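Local coordinates for protein MATE family efflux transporter (Vibrio cholerae, PDB 6IDP) that probably exports drugs and other toxic compounds across the bacterial inner membrane by an H+-dependent change of conformation, as a MATE-family multidrug transporter, at residues L93-G98 with T217-Q222; I69-V74 with Y151-A156. One frame throughout, in Å; residues are numbered along the deposited sequence.

Interaction 1: residues L93-G98 with T217-Q222; sequences LVIVIG and TSYQWQ. With OLC ((2R)-2,3-dihydroxypropyl (9Z)-octadec-9-enoate), chain C.
Two aromatic side chains from the loop between helices 189-213 and 226-259 pack on an aliphatic patch of helix 84-111, forming a partly buried, mainly apolar contact, with a lipid along the loop side, far from the centre of the chain. One methyl of Val96 touches both aromatics. This CG2 branch, set beside the backbone N, lies in the plane of the Tyr219 ring, at the edge, 3.7 Å from Tyr219 CE1, and meets Trp221 CH2 tip to tip at the same separation. Trp221 also reaches the turn before it: the six-membered ring comes so near the helix backbone, at an oblique angle, that Trp221 CZ2 is 3.4 Å from Leu93 N. Leu93, on which helix 226-259 also packs, crosses the indole at about a right angle, its CG anti to the backbone N (chi1 180°), and CD1 lies 3.8 Å from Trp221 CH2. On the other flank, Ile95 puts its CG2 branch 3.6 Å from the Tyr219 OH, while its side chain also touches Phe149 of helix 124-156.

The loop fixes the indole from its own side. Trp221 NE1 donates to Ser218 O at 2.8 Å, somewhat bent and from above the carbonyl plane, and Ser218 OG accepts a nearly straight bond from Gln220 N, closing an ST turn. Gln220 O is in turn tied to Gln89 of helix 84-111. A bound monoolein lays the carbonyl oxygen O19 of its ester over one indole face, offset toward the rim, 3.2 Å from Trp221 CE3.

Tryptophan and tyrosine suit such a place because each joins a broad apolar ring to a polar group, as is common in membrane interfaces. Here aliphatic contacts hold the rings; the indole N-H is already used within the loop, and the lipid's O23 accepts a long bond, 3.3 Å, from Trp221 N.

Interaction 2: residues I69-V74 with Y151-A156; sequences IATTAV and YSVCRA
Ala156 CB touches the backbone of helix 54-80 directly, 3.9 Å from Thr72 CA and 4.0 Å from Thr71 O. A methyl group is small enough to let the helices draw together, and Thr72 and Ala156 have their CA atoms only 4.4 Å apart. Beside it Thr71 turns its CG2 methyl, anti to the backbone N, to Ser152 CB at 4.2 Å, and lies nearly as close to Val153 CG2. On the other flank Thr72 OG1 lies over one face of the Arg155 guanidinium, 3.5 Å from Arg155 NH2 but at an angle too poor for a hydrogen bond.

The polar ends are held elsewhere. Both threonines set OG1 beside the backbone N (chi1 -58° in Thr71), from where Thr71 bonds to Leu67 O and Thr72, weakly, to Gly68 O. Ser152 OG likewise turns back to Tyr148 O. Arg155 bends at chi3 and gives its NE to Met288 O of helix 281-299, a bond reaching into the second MatE region.

The segments run nearly parallel, crossing at -23°. Small residues thus make a close, buried helix pair in which hydroxyls bond back within their own helices, that of Thr72 only weakly, so adhesion rests largely on van der Waals contact. The hydroxyl oxygen above the guanidinium may add a weak electrostatic attraction, while the firm polar tie of Arg155 is the one to Met288 O.

Interactions 1 and 2 lie on the same side of the chain's centre with their own centres 13 Å apart, and their segments alternate along the sequence: 69-74, 93-98, 151-156, 217-222. Helices 54-80 and 84-111 are consecutive and bring the two contacts together, Val94 CG1 lying 3.2 Å from Thr71 OG1. Helix 124-156 serves both, since it supplies 151-156 and also touches Ile95. Interaction 2 is the deeper layer, fully buried; interaction 1 is the outer one, where the loop leading into helix 226-259 meets lipid. Interaction 2 ties two helices within the first MatE region, and interaction 1 ties that region to the loop leading toward the second.

Interaction 1: residues L93-G98 with T217-Q222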
ATOM      1  N   LEU A  93      -7.957  21.331   0.743  1.00 29.85           N
ATOM      2  CA  LEU A  93      -8.409  20.875   2.056  1.00 34.17           C
ATOM      3  C   LEU A  93      -7.659  19.621   2.506  1.00 36.64           C
ATOM      4  O   LEU A  93      -7.303  19.493   3.678  1.00 27.87           O
ATOM      5  CB  LEU A  93      -9.917  20.606   2.047  1.00 33.46           C
ATOM      6  CG  LEU A  93     -10.510  20.110   3.370  1.00 37.91           C
ATOM      7  CD1 LEU A  93     -10.368  21.162   4.464  1.00 36.58           C
ATOM      8  CD2 LEU A  93     -11.963  19.691   3.208  1.00 31.99           C
ATOM      9  N   VAL A  94      -7.424  18.705   1.570  1.00 22.60           N
ATOM     10  CA  VAL A  94      -6.711  17.465   1.861  1.00 32.35           C
ATOM     11  C   VAL A  94      -5.275  17.734   2.313  1.00 32.44           C
ATOM     12  O   VAL A  94      -4.797  17.142   3.281  1.00 31.92           O
ATOM     13  CB  VAL A  94      -6.697  16.533   0.634  1.00 30.98           C
ATOM     14  CG1 VAL A  94      -5.723  15.383   0.843  1.00 35.64           C
ATOM     15  CG2 VAL A  94      -8.097  16.006   0.361  1.00 31.34           C
ATOM     16  N   ILE A  95      -4.598  18.636   1.608  1.00 32.20           N
ATOM     17  CA  ILE A  95      -3.236  19.029   1.952  1.00 33.24           C
ATOM     18  C   ILE A  95      -3.175  19.598   3.371  1.00 32.24           C
ATOM     19  O   ILE A  95      -2.264  19.281   4.139  1.00 33.01           O
ATOM     20  CB  ILE A  95      -2.681  20.068   0.952  1.00 30.15           C
ATOM     21  CG1 ILE A  95      -2.611  19.473  -0.456  1.00 28.29           C
ATOM     22  CG2 ILE A  95      -1.307  20.542   1.375  1.00 31.32           C
ATOM     23  CD1 ILE A  95      -1.753  18.229  -0.551  1.00 25.97           C
ATOM     24  N   VAL A  96      -4.159  20.425   3.716  1.00 32.75           N
ATOM     25  CA  VAL A  96      -4.224  21.040   5.038  1.00 32.08           C
ATOM     26  C   VAL A  96      -4.537  20.007   6.125  1.00 38.68           C
ATOM     27  O   VAL A  96      -3.883  19.981   7.168  1.00 37.06           O
ATOM     28  CB  VAL A  96      -5.271  22.172   5.067  1.00 26.94           C
ATOM     29  CG1 VAL A  96      -5.560  22.612   6.492  1.00 27.28           C
ATOM     30  CG2 VAL A  96      -4.792  23.348   4.227  1.00 25.44           C
ATOM     31  N   ILE A  97      -5.527  19.156   5.868  1.00 39.60           N
ATOM     32  CA  ILE A  97      -5.899  18.080   6.786  1.00 42.73           C
ATOM     33  C   ILE A  97      -4.728  17.141   7.060  1.00 36.55           C
ATOM     34  O   ILE A  97      -4.430  16.819   8.211  1.00 34.76           O
ATOM     35  CB  ILE A  97      -7.081  17.246   6.235  1.00 53.53           C
ATOM     36  CG1 ILE A  97      -8.372  18.063   6.266  1.00 58.25           C
ATOM     37  CG2 ILE A  97      -7.251  15.954   7.027  1.00 54.68           C
ATOM     38  CD1 ILE A  97      -8.747  18.557   7.643  1.00 61.86           C
ATOM     39  N   GLY A  98      -4.069  16.701   5.994  1.00 27.92           N
ATOM     40  CA  GLY A  98      -2.938  15.806   6.119  1.00 30.58           C
ATOM     41  C   GLY A  98      -1.770  16.464   6.826  1.00 31.59           C
ATOM     42  O   GLY A  98      -1.119  15.847   7.668  1.00 30.75           O
ATOM     43  N   THR A 217      -5.290  22.495  -6.756  1.00 36.21           N
ATOM     44  CA  THR A 217      -5.492  22.912  -5.374  1.00 37.55           C
ATOM     45  C   THR A 217      -5.915  24.373  -5.324  1.00 38.77           C
ATOM     46  O   THR A 217      -5.457  25.189  -6.127  1.00 38.28           O
ATOM     47  CB  THR A 217      -4.221  22.736  -4.518  1.00 37.23           C
ATOM     48  OG1 THR A 217      -3.115  23.371  -5.169  1.00 40.66           O
ATOM     49  CG2 THR A 217      -3.909  21.262  -4.306  1.00 34.71           C
ATOM     50  N   SER A 218      -6.793  24.699  -4.381  1.00 31.96           N
ATOM     51  CA  SER A 218      -7.189  26.081  -4.152  1.00 39.47           C
ATOM     52  C   SER A 218      -7.324  26.354  -2.665  1.00 38.26           C
ATOM     53  O   SER A 218      -7.731  25.479  -1.905  1.00 29.20           O
ATOM     54  CB  SER A 218      -8.508  26.400  -4.859  1.00 32.20           C
ATOM     55  OG  SER A 218      -8.964  27.687  -4.493  1.00 34.31           O
ATOM     56  N   TYR A 219      -6.993  27.573  -2.253  1.00 37.33           N
ATOM     57  CA  TYR A 219      -7.146  27.954  -0.857  1.00 36.24           C
ATOM     58  C   TYR A 219      -8.131  29.105  -0.716  1.00 40.59           C
ATOM     59  O   TYR A 219      -8.108  29.851   0.260  1.00 46.40           O
ATOM     60  CB  TYR A 219      -5.782  28.288  -0.253  1.00 32.96           C
ATOM     61  CG  TYR A 219      -4.914  27.054  -0.180  1.00 30.99           C
ATOM     62  CD1 TYR A 219      -5.084  26.129   0.841  1.00 30.75           C
ATOM     63  CD2 TYR A 219      -3.965  26.787  -1.156  1.00 30.15           C
ATOM     64  CE1 TYR A 219      -4.314  24.984   0.905  1.00 29.94           C
ATOM     65  CE2 TYR A 219      -3.187  25.644  -1.102  1.00 28.68           C
ATOM     66  CZ  TYR A 219      -3.366  24.747  -0.069  1.00 35.71           C
ATOM     67  OH  TYR A 219      -2.594  23.608  -0.012  1.00 44.76           O
ATOM     68  N   GLN A 220      -9.006  29.224  -1.711  1.00 45.00           N
ATOM     69  CA  GLN A 220     -10.151  30.121  -1.640  1.00 47.52           C
ATOM     70  C   GLN A 220     -11.385  29.307  -1.251  1.00 45.32           C
ATOM     71  O   GLN A 220     -12.070  28.759  -2.116  1.00 41.78           O
ATOM     72  CB  GLN A 220     -10.374  30.835  -2.978  1.00 55.07           C
ATOM     73  CG  GLN A 220      -9.133  31.506  -3.562  1.00 56.66           C
ATOM     74  CD  GLN A 220      -8.704  32.734  -2.786  1.00 66.01           C
ATOM     75  OE1 GLN A 220      -9.248  33.824  -2.973  1.00 74.57           O
ATOM     76  NE2 GLN A 220      -7.719  32.568  -1.912  1.00 64.89           N
ATOM     77  N   TRP A 221     -11.657  29.228   0.050  1.00 47.51           N
ATOM     78  CA  TRP A 221     -12.727  28.376   0.575  1.00 45.16           C
ATOM     79  C   TRP A 221     -13.951  29.166   1.036  1.00 57.16           C
ATOM     80  O   TRP A 221     -14.677  28.721   1.927  1.00 55.01           O
ATOM     81  CB  TRP A 221     -12.214  27.535   1.749  1.00 44.10           C
ATOM     82  CG  TRP A 221     -11.061  26.638   1.419  1.00 41.94           C
ATOM     83  CD1 TRP A 221     -10.576  26.345   0.180  1.00 31.93           C
ATOM     84  CD2 TRP A 221     -10.246  25.918   2.352  1.00 42.16           C
ATOM     85  NE1 TRP A 221      -9.511  25.487   0.281  1.00 29.39           N
ATOM     86  CE2 TRP A 221      -9.286  25.209   1.603  1.00 33.43           C
ATOM     87  CE3 TRP A 221     -10.234  25.803   3.746  1.00 37.59           C
ATOM     88  CZ2 TRP A 221      -8.323  24.397   2.201  1.00 30.21           C
ATOM     89  CZ3 TRP A 221      -9.277  24.995   4.338  1.00 35.08           C
ATOM     90  CH2 TRP A 221      -8.337  24.303   3.566  1.00 32.04           C
ATOM     91  N   GLN A 222     -14.177  30.330   0.433  1.00 59.68           N
ATOM     92  CA  GLN A 222     -15.280  31.201   0.832  1.00 63.18           C
ATOM     93  C   GLN A 222     -16.645  30.519   0.698  1.00 58.23           C
ATOM     94  O   GLN A 222     -17.528  30.720   1.533  1.00 56.49           O
ATOM     95  CB  GLN A 222     -15.265  32.497   0.013  1.00 65.72           C
ATOM     96  CG  GLN A 222     -14.087  33.422   0.301  1.00 69.24           C
ATOM     97  CD  GLN A 222     -12.811  33.003  -0.409  1.00 71.19           C
ATOM     98  OE1 GLN A 222     -12.796  32.026  -1.158  1.00 64.67           O
ATOM     99  NE2 GLN A 222     -11.734  33.746  -0.179  1.00 73.86           N
TER
HETATM  100  C10 OLC C 502      -0.763  24.212   8.161  1.00 72.11           C
HETATM  101  C9  OLC C 502      -1.513  25.100   7.479  1.00 74.56           C
HETATM  102  C11 OLC C 502       0.047  24.647   9.362  1.00 69.56           C
HETATM  103  C8  OLC C 502      -1.562  26.553   7.899  1.00 73.16           C
HETATM  104  C24 OLC C 502      -9.023  32.384   2.126  1.00 77.47           C
HETATM  105  C12 OLC C 502       1.175  23.662   9.580  1.00 67.86           C
HETATM  106  C7  OLC C 502      -2.048  27.388   6.735  1.00 68.81           C
HETATM  107  C13 OLC C 502       0.608  22.267   9.726  1.00 60.60           C
HETATM  108  C6  OLC C 502      -3.254  28.194   7.164  1.00 72.72           C
HETATM  109  C14 OLC C 502       1.743  21.269   9.782  1.00 53.23           C
HETATM  110  C5  OLC C 502      -4.471  27.297   7.260  1.00 74.92           C
HETATM  111  C4  OLC C 502      -5.016  27.027   5.874  1.00 74.99           C
HETATM  112  C3  OLC C 502      -6.451  27.498   5.776  1.00 74.94           C
HETATM  113  C2  OLC C 502      -6.496  28.915   5.241  1.00 80.05           C
HETATM  114  C21 OLC C 502      -9.422  30.221   3.259  1.00 79.12           C
HETATM  115  C1  OLC C 502      -7.621  29.049   4.236  1.00 84.28           C
HETATM  116  C22 OLC C 502      -9.970  31.610   3.018  1.00 77.26           C
HETATM  117  O19 OLC C 502      -7.989  28.081   3.601  1.00 87.42           O
HETATM  118  O25 OLC C 502      -9.304  33.763   2.206  1.00 75.29           O
HETATM  119  O23 OLC C 502     -11.229  31.509   2.395  1.00 70.48           O
HETATM  120  O20 OLC C 502      -8.246  30.293   4.031  1.00 84.51           O

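Interaction 2: residues I69-V74 with Y151-A156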
ATOM      1  N   ILE A  69      -6.764   7.276  -0.275  1.00 26.51           N
ATOM      2  CA  ILE A  69      -7.916   6.570  -0.825  1.00 29.54           C
ATOM      3  C   ILE A  69      -9.160   7.473  -0.827  1.00 32.85           C
ATOM      4  O   ILE A  69      -9.895   7.521  -1.812  1.00 29.88           O
ATOM      5  CB  ILE A  69      -8.196   5.269  -0.034  1.00 27.73           C
ATOM      6  CG1 ILE A  69      -7.056   4.264  -0.243  1.00 31.90           C
ATOM      7  CG2 ILE A  69      -9.525   4.654  -0.444  1.00 31.28           C
ATOM      8  CD1 ILE A  69      -7.196   2.980   0.564  1.00 26.87           C
ATOM      9  N   ALA A  70      -9.378   8.202   0.266  1.00 34.34           N
ATOM     10  CA  ALA A  70     -10.517   9.116   0.367  1.00 29.46           C
ATOM     11  C   ALA A  70     -10.387  10.275  -0.618  1.00 32.41           C
ATOM     12  O   ALA A  70     -11.362  10.677  -1.256  1.00 36.08           O
ATOM     13  CB  ALA A  70     -10.650   9.649   1.787  1.00 24.41           C
ATOM     14  N   THR A  71      -9.175  10.808  -0.718  1.00 27.70           N
ATOM     15  CA  THR A  71      -8.871  11.902  -1.628  1.00 31.60           C
ATOM     16  C   THR A  71      -9.184  11.541  -3.075  1.00 34.66           C
ATOM     17  O   THR A  71      -9.826  12.304  -3.790  1.00 33.66           O
ATOM     18  CB  THR A  71      -7.390  12.308  -1.521  1.00 32.02           C
ATOM     19  OG1 THR A  71      -7.098  12.685  -0.171  1.00 30.57           O
ATOM     20  CG2 THR A  71      -7.081  13.470  -2.453  1.00 29.45           C
ATOM     21  N   THR A  72      -8.729  10.368  -3.499  1.00 32.56           N
ATOM     22  CA  THR A  72      -8.903   9.935  -4.879  1.00 31.81           C
ATOM     23  C   THR A  72     -10.375   9.713  -5.215  1.00 31.14           C
ATOM     24  O   THR A  72     -10.851  10.155  -6.257  1.00 33.17           O
ATOM     25  CB  THR A  72      -8.105   8.644  -5.163  1.00 34.41           C
ATOM     26  OG1 THR A  72      -6.710   8.958  -5.235  1.00 37.35           O
ATOM     27  CG2 THR A  72      -8.537   8.026  -6.476  1.00 41.23           C
ATOM     28  N   ALA A  73     -11.095   9.047  -4.318  1.00 24.27           N
ATOM     29  CA  ALA A  73     -12.497   8.724  -4.550  1.00 26.21           C
ATOM     30  C   ALA A  73     -13.395   9.965  -4.604  1.00 30.81           C
ATOM     31  O   ALA A  73     -14.242  10.086  -5.487  1.00 32.95           O
ATOM     32  CB  ALA A  73     -12.996   7.767  -3.478  1.00 23.10           C
ATOM     33  N   VAL A  74     -13.214  10.883  -3.663  1.00 27.08           N
ATOM     34  CA  VAL A  74     -14.107  12.031  -3.567  1.00 24.85           C
ATOM     35  C   VAL A  74     -13.796  13.084  -4.629  1.00 27.13           C
ATOM     36  O   VAL A  74     -14.707  13.629  -5.255  1.00 29.55           O
ATOM     37  CB  VAL A  74     -14.048  12.670  -2.169  1.00 28.37           C
ATOM     38  CG1 VAL A  74     -14.946  13.896  -2.103  1.00 31.74           C
ATOM     39  CG2 VAL A  74     -14.465  11.656  -1.115  1.00 34.94           C
ATOM     40  N   TYR A 151       0.653  13.412  -4.435  1.00 27.63           N
ATOM     41  CA  TYR A 151       0.516  12.328  -5.404  1.00 25.68           C
ATOM     42  C   TYR A 151      -0.944  11.917  -5.554  1.00 25.95           C
ATOM     43  O   TYR A 151      -1.399  11.596  -6.652  1.00 32.51           O
ATOM     44  CB  TYR A 151       1.349  11.107  -4.991  1.00 23.31           C
ATOM     45  CG  TYR A 151       2.842  11.262  -5.164  1.00 26.14           C
ATOM     46  CD1 TYR A 151       3.379  12.334  -5.867  1.00 25.82           C
ATOM     47  CD2 TYR A 151       3.718  10.324  -4.630  1.00 28.83           C
ATOM     48  CE1 TYR A 151       4.751  12.468  -6.026  1.00 28.66           C
ATOM     49  CE2 TYR A 151       5.086  10.452  -4.783  1.00 29.86           C
ATOM     50  CZ  TYR A 151       5.596  11.522  -5.481  1.00 31.43           C
ATOM     51  OH  TYR A 151       6.957  11.644  -5.628  1.00 37.90           O
ATOM     52  N   SER A 152      -1.669  11.925  -4.440  1.00 23.50           N
ATOM     53  CA  SER A 152      -3.072  11.529  -4.428  1.00 24.86           C
ATOM     54  C   SER A 152      -3.948  12.550  -5.146  1.00 26.21           C
ATOM     55  O   SER A 152      -4.928  12.183  -5.789  1.00 31.40           O
ATOM     56  CB  SER A 152      -3.561  11.335  -2.992  1.00 23.52           C
ATOM     57  OG  SER A 152      -2.828  10.306  -2.351  1.00 38.63           O
ATOM     58  N   VAL A 153      -3.595  13.827  -5.034  1.00 24.20           N
ATOM     59  CA  VAL A 153      -4.308  14.873  -5.754  1.00 27.71           C
ATOM     60  C   VAL A 153      -4.056  14.759  -7.263  1.00 30.52           C
ATOM     61  O   VAL A 153      -4.983  14.904  -8.060  1.00 32.73           O
ATOM     62  CB  VAL A 153      -3.910  16.279  -5.248  1.00 23.72           C
ATOM     63  CG1 VAL A 153      -4.501  17.364  -6.137  1.00 24.58           C
ATOM     64  CG2 VAL A 153      -4.361  16.465  -3.804  1.00 22.97           C
ATOM     65  N   CYS A 154      -2.811  14.485  -7.650  1.00 28.97           N
ATOM     66  CA  CYS A 154      -2.470  14.243  -9.056  1.00 30.67           C
ATOM     67  C   CYS A 154      -3.289  13.104  -9.639  1.00 29.69           C
ATOM     68  O   CYS A 154      -3.893  13.235 -10.703  1.00 24.92           O
ATOM     69  CB  CYS A 154      -0.983  13.908  -9.212  1.00 30.97           C
ATOM     70  SG  CYS A 154       0.161  15.254  -8.861  1.00 31.85           S
ATOM     71  N   ARG A 155      -3.281  11.982  -8.927  1.00 29.15           N
ATOM     72  CA  ARG A 155      -3.997  10.785  -9.339  1.00 28.31           C
ATOM     73  C   ARG A 155      -5.496  11.054  -9.399  1.00 30.19           C
ATOM     74  O   ARG A 155      -6.166  10.645 -10.345  1.00 31.99           O
ATOM     75  CB  ARG A 155      -3.681   9.625  -8.387  1.00 24.76           C
ATOM     76  CG  ARG A 155      -2.267   9.066  -8.549  1.00 32.77           C
ATOM     77  CD  ARG A 155      -1.911   8.055  -7.460  1.00 39.37           C
ATOM     78  NE  ARG A 155      -3.036   7.188  -7.132  1.00 44.80           N
ATOM     79  CZ  ARG A 155      -3.554   7.065  -5.915  1.00 39.83           C
ATOM     80  NH1 ARG A 155      -3.038   7.744  -4.901  1.00 27.50           N
ATOM     81  NH2 ARG A 155      -4.585   6.257  -5.710  1.00 46.37           N
ATOM     82  N   ALA A 156      -6.006  11.769  -8.402  1.00 23.90           N
ATOM     83  CA  ALA A 156      -7.417  12.143  -8.367  1.00 28.63           C
ATOM     84  C   ALA A 156      -7.804  12.946  -9.608  1.00 27.30           C
ATOM     85  O   ALA A 156      -8.938  12.873 -10.076  1.00 35.53           O
ATOM     86  CB  ALA A 156      -7.729  12.935  -7.106  1.00 25.78           C
TER